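Local coordinates for protein CG14216 (Drosophila melanogaster, PDB 3P9Y) that dephosphorylates phosphoserine in the C-terminal heptapeptide repeats of RNA polymerase II and probably takes part in RNA processing and transcription termination, at residues V12-S17 with V113-R118; R38-G43 with E107-I112; V143-N148 with F157-M162. The protein carries 2 engineered substitutions. All coordinates share one frame; numbering follows the deposited sequence.

Interaction 1 (V12-S17 with V113-R118). Engineered in segment 12-17: D16 (natural residue Cys).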
loop_
_atom_site.group_PDB
_atom_site.type_symbol
_atom_site.label_atom_id
_atom_site.label_comp_id
_atom_site.label_asym_id
_atom_site.label_seq_id
_atom_site.Cartn_x
_atom_site.Cartn_y
_atom_site.Cartn_z
ATOM N N VAL A 12 0.242 -9.543 5.092
ATOM C CA VAL A 12 0.929 -8.371 4.574
ATOM C C VAL A 12 -0.029 -7.190 4.451
ATOM O O VAL A 12 -1.197 -7.360 4.113
ATOM C CB VAL A 12 1.525 -8.666 3.173
ATOM C CG1 VAL A 12 2.202 -7.427 2.597
ATOM C CG2 VAL A 12 2.500 -9.832 3.242
ATOM N N ALA A 13 0.469 -5.994 4.730
ATOM C CA ALA A 13 -0.262 -4.776 4.412
ATOM C C ALA A 13 0.631 -3.882 3.564
ATOM O O ALA A 13 1.843 -3.892 3.724
ATOM C CB ALA A 13 -0.695 -4.053 5.677
ATOM N N VAL A 14 0.023 -3.137 2.647
ATOM C CA VAL A 14 0.720 -2.118 1.881
ATOM C C VAL A 14 0.013 -0.796 2.137
ATOM O O VAL A 14 -1.218 -0.726 2.114
ATOM C CB VAL A 14 0.712 -2.433 0.380
ATOM C CG1 VAL A 14 1.550 -1.412 -0.377
ATOM C CG2 VAL A 14 1.245 -3.839 0.139
ATOM N N VAL A 15 0.796 0.248 2.384
ATOM C CA VAL A 15 0.261 1.498 2.890
ATOM C C VAL A 15 0.827 2.692 2.120
ATOM O O VAL A 15 2.037 2.785 1.886
ATOM C CB VAL A 15 0.587 1.645 4.393
ATOM C CG1 VAL A 15 -0.101 2.861 4.976
ATOM C CG2 VAL A 15 0.181 0.378 5.147
ATOM N N ASP A 16 -0.059 3.595 1.714
ATOM C CA ASP A 16 0.337 4.835 1.058
ATOM C C ASP A 16 -0.388 5.979 1.764
ATOM O O ASP A 16 -0.664 5.890 2.959
ATOM C CB ASP A 16 -0.007 4.792 -0.437
ATOM C CG ASP A 16 -1.480 4.543 -0.688
ATOM O OD1 ASP A 16 -2.266 4.677 0.266
ATOM O OD2 ASP A 16 -1.854 4.203 -1.832
ATOM N N SER A 17 -0.714 7.041 1.038
ATOM C CA SER A 17 -1.400 8.172 1.650
ATOM C C SER A 17 -2.925 8.082 1.557
ATOM O O SER A 17 -3.611 8.129 2.577
ATOM C CB SER A 17 -0.919 9.485 1.038
ATOM O OG SER A 17 -1.434 10.583 1.770
ATOM N N VAL A 113 4.410 -2.799 4.314
ATOM C CA VAL A 113 5.216 -2.061 3.349
ATOM C C VAL A 113 4.630 -0.660 3.169
ATOM O O VAL A 113 3.433 -0.514 2.964
ATOM C CB VAL A 113 5.254 -2.790 1.986
ATOM C CG1 VAL A 113 6.145 -2.042 1.001
ATOM C CG2 VAL A 113 5.734 -4.232 2.165
ATOM N N THR A 114 5.468 0.365 3.269
ATOM C CA THR A 114 5.049 1.731 2.972
ATOM C C THR A 114 5.755 2.197 1.707
ATOM O O THR A 114 6.791 1.649 1.332
ATOM C CB THR A 114 5.358 2.706 4.135
ATOM O OG1 THR A 114 6.764 2.698 4.417
ATOM C CG2 THR A 114 4.589 2.307 5.384
ATOM N N VAL A 115 5.194 3.206 1.050
ATOM C CA VAL A 115 5.654 3.588 -0.284
ATOM C C VAL A 115 6.336 4.958 -0.318
ATOM O O VAL A 115 6.679 5.462 -1.386
ATOM C CB VAL A 115 4.494 3.542 -1.303
ATOM C CG1 VAL A 115 3.932 2.136 -1.382
ATOM C CG2 VAL A 115 3.399 4.529 -0.927
ATOM N N GLU A 116 6.539 5.553 0.850
ATOM C CA GLU A 116 7.356 6.759 0.968
ATOM C C GLU A 116 7.594 7.067 2.440
ATOM O O GLU A 116 6.814 6.662 3.294
ATOM C CB GLU A 116 6.715 7.959 0.256
ATOM C CG GLU A 116 5.387 8.423 0.826
ATOM C CD GLU A 116 4.924 9.737 0.192
ATOM O OE1 GLU A 116 3.886 9.747 -0.500
ATOM O OE2 GLU A 116 5.615 10.761 0.370
ATOM N N GLU A 117 8.676 7.780 2.735
ATOM C CA GLU A 117 9.116 7.922 4.117
ATOM C C GLU A 117 8.090 8.637 4.986
ATOM O O GLU A 117 7.990 8.357 6.174
ATOM C CB GLU A 117 10.465 8.638 4.208
ATOM C CG GLU A 117 11.018 8.640 5.626
ATOM C CD GLU A 117 12.443 9.118 5.701
ATOM O OE1 GLU A 117 13.084 9.228 4.641
ATOM O OE2 GLU A 117 12.928 9.383 6.823
ATOM N N ARG A 118 7.328 9.554 4.409
ATOM C CA ARG A 118 6.304 10.245 5.182
ATOM C C ARG A 118 5.265 9.254 5.683
ATOM O O ARG A 118 4.807 9.348 6.820
ATOM C CB ARG A 118 5.643 11.349 4.357
ATOM C CG ARG A 118 6.413 12.657 4.390
ATOM C CD ARG A 118 5.842 13.677 3.421
ATOM N NE ARG A 118 6.456 14.992 3.584
ATOM C CZ ARG A 118 5.940 15.981 4.312
ATOM N NH1 ARG A 118 4.790 15.819 4.954
ATOM N NH2 ARG A 118 6.577 17.143 4.395
#

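Interaction 2 (R38-G43 with E107-I112)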
loop_
_atom_site.group_PDB
_atom_site.type_symbol
_atom_site.label_atom_id
_atom_site.label_comp_id
_atom_site.label_asym_id
_atom_site.label_seq_id
_atom_site.Cartn_x
_atom_site.Cartn_y
_atom_site.Cartn_z
ATOM N N ARG A 38 -3.633 -6.706 2.626
ATOM C CA ARG A 38 -4.610 -5.642 2.851
ATOM C C ARG A 38 -3.913 -4.317 2.588
ATOM O O ARG A 38 -2.691 -4.249 2.633
ATOM C CB ARG A 38 -5.147 -5.682 4.286
ATOM C CG ARG A 38 -5.938 -6.934 4.616
ATOM C CD ARG A 38 -6.582 -6.847 5.990
ATOM N NE ARG A 38 -7.527 -7.937 6.226
ATOM C CZ ARG A 38 -7.185 -9.156 6.635
ATOM N NH1 ARG A 38 -5.909 -9.459 6.857
ATOM N NH2 ARG A 38 -8.122 -10.076 6.824
ATOM N N SER A 39 -4.676 -3.268 2.302
ATOM C CA SER A 39 -4.080 -1.976 1.969
ATOM C C SER A 39 -4.731 -0.836 2.735
ATOM O O SER A 39 -5.905 -0.908 3.094
ATOM C CB SER A 39 -4.184 -1.706 0.466
ATOM O OG SER A 39 -5.532 -1.738 0.033
ATOM N N TYR A 40 -3.959 0.223 2.963
ATOM C CA TYR A 40 -4.430 1.384 3.709
ATOM C C TYR A 40 -3.727 2.661 3.249
ATOM O O TYR A 40 -2.718 2.610 2.547
ATOM C CB TYR A 40 -4.172 1.179 5.205
ATOM C CG TYR A 40 -4.728 -0.112 5.745
ATOM C CD1 TYR A 40 -6.037 -0.189 6.199
ATOM C CD2 TYR A 40 -3.950 -1.257 5.792
ATOM C CE1 TYR A 40 -6.555 -1.372 6.686
ATOM C CE2 TYR A 40 -4.456 -2.444 6.279
ATOM C CZ TYR A 40 -5.760 -2.496 6.725
ATOM O OH TYR A 40 -6.271 -3.677 7.210
ATOM N N GLY A 41 -4.275 3.804 3.650
ATOM C CA GLY A 41 -3.631 5.091 3.463
ATOM C C GLY A 41 -3.406 5.693 4.837
ATOM O O GLY A 41 -3.999 5.235 5.803
ATOM N N THR A 42 -2.557 6.711 4.935
ATOM C CA THR A 42 -2.239 7.313 6.227
ATOM C C THR A 42 -2.714 8.764 6.330
ATOM O O THR A 42 -2.705 9.348 7.410
ATOM C CB THR A 42 -0.726 7.272 6.512
ATOM O OG1 THR A 42 -0.012 7.835 5.405
ATOM C CG2 THR A 42 -0.259 5.846 6.741
ATOM N N GLY A 43 -3.121 9.344 5.206
ATOM C CA GLY A 43 -3.607 10.712 5.194
ATOM C C GLY A 43 -4.845 10.901 6.055
ATOM O O GLY A 43 -5.492 9.939 6.463
ATOM N N GLU A 107 -6.624 -4.762 12.335
ATOM C CA GLU A 107 -5.917 -5.907 11.771
ATOM C C GLU A 107 -4.445 -5.855 12.167
ATOM O O GLU A 107 -3.884 -4.777 12.363
ATOM C CB GLU A 107 -6.036 -5.915 10.244
ATOM C CG GLU A 107 -7.465 -5.902 9.723
ATOM C CD GLU A 107 -8.216 -7.186 10.029
ATOM O OE1 GLU A 107 -7.565 -8.214 10.312
ATOM O OE2 GLU A 107 -9.464 -7.167 9.981
ATOM N N GLN A 108 -3.823 -7.024 12.274
ATOM C CA GLN A 108 -2.397 -7.112 12.560
ATOM C C GLN A 108 -1.663 -7.799 11.414
ATOM O O GLN A 108 -2.251 -8.579 10.667
ATOM C CB GLN A 108 -2.168 -7.874 13.861
ATOM C CG GLN A 108 -2.832 -7.226 15.058
ATOM C CD GLN A 108 -2.401 -7.855 16.360
ATOM O OE1 GLN A 108 -1.841 -8.949 16.375
ATOM N NE2 GLN A 108 -2.655 -7.164 17.465
ATOM N N PHE A 109 -0.373 -7.511 11.281
ATOM C CA PHE A 109 0.394 -7.992 10.137
ATOM C C PHE A 109 1.789 -8.446 10.533
ATOM O O PHE A 109 2.321 -8.036 11.560
ATOM C CB PHE A 109 0.495 -6.886 9.087
ATOM C CG PHE A 109 -0.832 -6.303 8.698
ATOM C CD1 PHE A 109 -1.614 -6.915 7.733
ATOM C CD2 PHE A 109 -1.303 -5.151 9.306
ATOM C CE1 PHE A 109 -2.846 -6.383 7.379
ATOM C CE2 PHE A 109 -2.530 -4.613 8.954
ATOM C CZ PHE A 109 -3.302 -5.232 7.989
ATOM N N ASP A 110 2.371 -9.310 9.711
ATOM C CA ASP A 110 3.760 -9.711 9.863
ATOM C C ASP A 110 4.670 -8.726 9.149
ATOM O O ASP A 110 5.792 -8.489 9.584
ATOM C CB ASP A 110 3.983 -11.108 9.284
ATOM C CG ASP A 110 3.109 -12.153 9.943
ATOM O OD1 ASP A 110 3.205 -12.315 11.178
ATOM O OD2 ASP A 110 2.322 -12.803 9.226
ATOM N N ILE A 111 4.192 -8.175 8.036
ATOM C CA ILE A 111 4.966 -7.199 7.272
ATOM C C ILE A 111 4.075 -6.056 6.802
ATOM O O ILE A 111 2.992 -6.280 6.267
ATOM C CB ILE A 111 5.634 -7.835 6.036
ATOM C CG1 ILE A 111 6.543 -8.996 6.453
ATOM C CG2 ILE A 111 6.433 -6.790 5.272
ATOM C CD1 ILE A 111 7.234 -9.697 5.282
ATOM N N ILE A 112 4.540 -4.830 7.008
ATOM C CA ILE A 112 3.845 -3.651 6.520
ATOM C C ILE A 112 4.777 -2.894 5.586
ATOM O O ILE A 112 5.823 -2.417 6.004
ATOM C CB ILE A 112 3.430 -2.726 7.682
ATOM C CG1 ILE A 112 2.557 -3.496 8.682
ATOM C CG2 ILE A 112 2.700 -1.499 7.152
ATOM C CD1 ILE A 112 2.168 -2.689 9.913
#

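Interaction 3 (V143-N148 with F157-M162). Engineered in segment 143-148: N147 (natural residue Asp).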
loop_
_atom_site.group_PDB
_atom_site.type_symbol
_atom_site.label_atom_id
_atom_site.label_comp_id
_atom_site.label_asym_id
_atom_site.label_seq_id
_atom_site.Cartn_x
_atom_site.Cartn_y
_atom_site.Cartn_z
ATOM N N VAL A 143 9.566 1.119 0.804
ATOM C CA VAL A 143 10.089 1.032 -0.545
ATOM C C VAL A 143 9.490 2.188 -1.338
ATOM O O VAL A 143 8.294 2.206 -1.607
ATOM C CB VAL A 143 9.702 -0.293 -1.215
ATOM C CG1 VAL A 143 10.251 -0.346 -2.631
ATOM C CG2 VAL A 143 10.214 -1.479 -0.398
ATOM N N ASP A 144 10.325 3.156 -1.704
ATOM C CA ASP A 144 9.851 4.352 -2.392
ATOM C C ASP A 144 9.180 4.039 -3.718
ATOM O O ASP A 144 9.764 3.388 -4.584
ATOM C CB ASP A 144 11.006 5.317 -2.631
ATOM C CG ASP A 144 11.413 6.044 -1.374
ATOM O OD1 ASP A 144 10.579 6.137 -0.446
ATOM O OD2 ASP A 144 12.561 6.529 -1.312
ATOM N N VAL A 145 7.949 4.518 -3.860
ATOM C CA VAL A 145 7.203 4.410 -5.105
ATOM C C VAL A 145 6.761 5.805 -5.538
ATOM O O VAL A 145 6.032 6.484 -4.817
ATOM C CB VAL A 145 5.948 3.535 -4.937
ATOM C CG1 VAL A 145 5.234 3.370 -6.274
ATOM C CG2 VAL A 145 6.311 2.163 -4.348
ATOM N N VAL A 146 7.206 6.231 -6.713
ATOM C CA VAL A 146 6.803 7.522 -7.255
ATOM C C VAL A 146 5.303 7.499 -7.532
ATOM O O VAL A 146 4.764 6.493 -7.997
ATOM C CB VAL A 146 7.597 7.856 -8.526
ATOM C CG1 VAL A 146 7.082 9.145 -9.166
ATOM C CG2 VAL A 146 9.079 7.969 -8.192
ATOM N N ASN A 147 4.627 8.602 -7.225
ATOM C CA ASN A 147 3.168 8.616 -7.233
ATOM C C ASN A 147 2.549 8.981 -8.581
ATOM O O ASN A 147 2.051 10.090 -8.769
ATOM C CB ASN A 147 2.645 9.561 -6.154
ATOM C CG ASN A 147 1.254 9.205 -5.708
ATOM O OD1 ASN A 147 0.554 8.448 -6.374
ATOM N ND2 ASN A 147 0.849 9.734 -4.565
ATOM N N ASN A 148 2.594 8.035 -9.513
ATOM C CA ASN A 148 1.817 8.105 -10.743
ATOM C C ASN A 148 1.476 6.680 -11.183
ATOM O O ASN A 148 1.972 5.711 -10.603
ATOM C CB ASN A 148 2.576 8.852 -11.838
ATOM C CG ASN A 148 3.851 8.154 -12.244
ATOM O OD1 ASN A 148 3.818 7.089 -12.853
ATOM N ND2 ASN A 148 4.985 8.756 -11.919
ATOM N N PHE A 157 5.589 -4.475 -8.778
ATOM C CA PHE A 157 6.539 -5.515 -9.147
ATOM C C PHE A 157 7.664 -5.608 -8.120
ATOM O O PHE A 157 8.036 -6.697 -7.703
ATOM C CB PHE A 157 7.149 -5.230 -10.524
ATOM C CG PHE A 157 6.370 -5.810 -11.674
ATOM C CD1 PHE A 157 6.644 -7.095 -12.138
ATOM C CD2 PHE A 157 5.383 -5.068 -12.305
ATOM C CE1 PHE A 157 5.935 -7.636 -13.208
ATOM C CE2 PHE A 157 4.672 -5.596 -13.374
ATOM C CZ PHE A 157 4.947 -6.882 -13.828
ATOM N N VAL A 158 8.216 -4.465 -7.727
ATOM C CA VAL A 158 9.379 -4.453 -6.843
ATOM C C VAL A 158 9.006 -4.912 -5.437
ATOM O O VAL A 158 9.712 -5.704 -4.821
ATOM C CB VAL A 158 10.008 -3.051 -6.750
ATOM C CG1 VAL A 158 11.193 -3.066 -5.795
ATOM C CG2 VAL A 158 10.431 -2.571 -8.132
ATOM N N ILE A 159 7.898 -4.396 -4.932
ATOM C CA ILE A 159 7.424 -4.767 -3.615
ATOM C C ILE A 159 7.135 -6.260 -3.582
ATOM O O ILE A 159 7.412 -6.932 -2.591
ATOM C CB ILE A 159 6.162 -3.982 -3.253
ATOM C CG1 ILE A 159 6.539 -2.533 -2.935
ATOM C CG2 ILE A 159 5.450 -4.617 -2.068
ATOM C CD1 ILE A 159 5.353 -1.603 -2.839
ATOM N N THR A 160 6.578 -6.778 -4.672
ATOM C CA THR A 160 6.222 -8.187 -4.727
ATOM C C THR A 160 7.475 -9.060 -4.737
ATOM O O THR A 160 7.513 -10.090 -4.075
ATOM C CB THR A 160 5.342 -8.505 -5.949
ATOM O OG1 THR A 160 4.099 -7.804 -5.833
ATOM C CG2 THR A 160 5.062 -9.996 -6.030
ATOM N N ASP A 161 8.500 -8.647 -5.477
ATOM C CA ASP A 161 9.776 -9.357 -5.448
ATOM C C ASP A 161 10.325 -9.400 -4.029
ATOM O O ASP A 161 10.862 -10.420 -3.591
ATOM C CB ASP A 161 10.803 -8.689 -6.361
ATOM C CG ASP A 161 10.476 -8.853 -7.830
ATOM O OD1 ASP A 161 9.789 -9.831 -8.192
ATOM O OD2 ASP A 161 10.917 -8.002 -8.626
ATOM N N MET A 162 10.190 -8.291 -3.311
ATOM C CA MET A 162 10.697 -8.216 -1.947
ATOM C C MET A 162 9.940 -9.175 -1.030
ATOM O O MET A 162 10.548 -9.905 -0.252
ATOM C CB MET A 162 10.581 -6.797 -1.408
ATOM C CG MET A 162 11.154 -6.657 -0.016
ATOM S SD MET A 162 11.023 -4.990 0.647
ATOM C CE MET A 162 9.260 -4.874 0.948
#

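Interaction 1 (V12-S17 with V113-R118)
V14 and V15 lie beside V113 and T114 as neighbouring parallel strands, V14 pairing with V113 at 4.7 Å between their CA atoms. V113 N donates to A13 O at 2.9 Å in a nearly straight bond of 169°, and V113 O accepts V15 N at 2.8 Å, so V113 is gripped by the residues before and after V14, the usual parallel pattern. The next bond, V115 N to V15 O at 3.3 Å, is weak, in keeping with segment 113-118 leaving the sheet here for the helix that E116 precedes as its N-cap residue.

Side chains alternate between two buried faces. V14 and V113 share one, covered by helices 22-32 and 149-167; V15 and T114 share the other, against helix 117-128. Beta-branched residues suit both. T114 brings its methyl CG2 within 4.2 Å of V15 CB, while OG1, between the backbone N and carbonyl carbon (chi1 58°), hydrogen-bonds to N142. V115 points toward the partner strand, and its CG2 meets D16 CB at 3.5 Å, the closest approach of side chains here.

D16 is engineered in place of cysteine, and its carboxylate turns from V115 to hydrogen bonds with the backbone N of N19 and the hydroxyl of S23. With R22 six positions on, the natural cysteine would complete a CX5R phosphate-binding loop, as in low-molecular-weight tyrosine phosphatases. Valines and backbone bonds probably hold the strand end steady, while polar groups gather at and beyond D16, where S17 N hydrogen-bonds to the modified side chain of the bound peptide.

Interaction 2 (R38-G43 with E107-I112)
R38 and E107 meet flat group over flat group: the guanidinium and carboxylate planes are only 5° apart, and E107 OE1 sits 3.8 Å above the centre of the guanidinium, around its CZ atom. The pair is a long salt bridge, R38 NH2 to E107 OE1 4.0 Å, resting on charge alone since no N-H points at the oxygen. Two different chain shapes produce it. R38 runs extended from CG to NE, whereas E107 bends at chi2 (-68°), and the two side chains cross at about a right angle.

The aliphatic part of R38 also serves the apolar side, its CB lying 3.9 Å from F109 CE1. F109 and Y40 both carry CG anti to the carbonyl carbon, beside the backbone N, and from there the rings meet tip to tip, rim to rim, with planes at 68°. Y40 CE2 stands 3.5 Å from F109 CZ, and Y40 OH lies in the plane of the F109 ring, 3.4 Å from the same CZ. That hydroxyl is hydrogen-bonded to T105 and touches E107 CG as well. Both rings also pack on A13, whose small side chain suits the strand between them.

An alanine in place of R38 would probably leave the E107 carboxylate without its stacked positive mate and strip F109 CE1 of its contact with CD. The contact pairs an apolar layer, F109 with the Y40 ring and the R38 methylenes, with a charged one, where opposite charges in a partly exposed setting would probably attract with little demand on direction.

Interaction 3 (V143-N148 with F157-M162)
V143 and M162 approach tip to tip, V143 CG2 lying 3.8 Å from M162 SD and equally near its CE. The methionine gets there by running straight out of its helix, CG anti to the backbone N (chi1 -177°), and then bending at chi3, which lays CE beside the same valine methyl. Unbranched and flexible, methionine suits a place where it must fit V143 on this side and V113 and F183 around it.

V143 meets two more residues of the helix, each with a different part of its branched side chain. Its CG1 faces V158 CG1 at 4.3 Å, and its CB rests 4.2 Å from I159 CG1. The first bond of the I159 side chain is turned neither at the loop nor from it, but its long branch reaches forward: CD1 comes within 4.2 Å of V145 CG2, the two side chains crossing at about a right angle. V158, I159 and M162, at positions i, i+1 and i+4, thus offer one flank of helix 149-167 to V143 and V145, wholly through buried apolar atoms.

At the far end of the loop, the side chain of N148 caps the start of that helix. N147, engineered in place of aspartate and the centre of an inverse gamma turn, makes backbone hydrogen bonds to the bound peptide. Strand 137-142, the loop after it and helix 149-167 folding back over the sheet form a beta-alpha unit, one of those that build the LMW PTP-like fold, with its loop at the substrate site.

Overall arrangement
The central sheet joins the three contacts. Interactions 1 and 2, with centres about 8 Å apart, both use strand 111-114, and strand 11-16 of interaction 1 lies next to strand 36-41: V12 O and R38 N, 2.9 Å apart, probably hydrogen-bond. Interaction 2 bridges over strand 11-16, linking 38-43 to the chain entering strand 111-114. Interaction 3 lies about 10 Å from interaction 1, centre to centre; T114 O and V143 N, at 2.9 Å, probably continue the bonding outward. Interactions 2 and 3 do not touch, their centres lying about 15 Å apart. The bound peptide is reached from interaction 1 through S17 and from interaction 3 through N147, so two loops at the C-terminal ends of parallel strands meet one substrate.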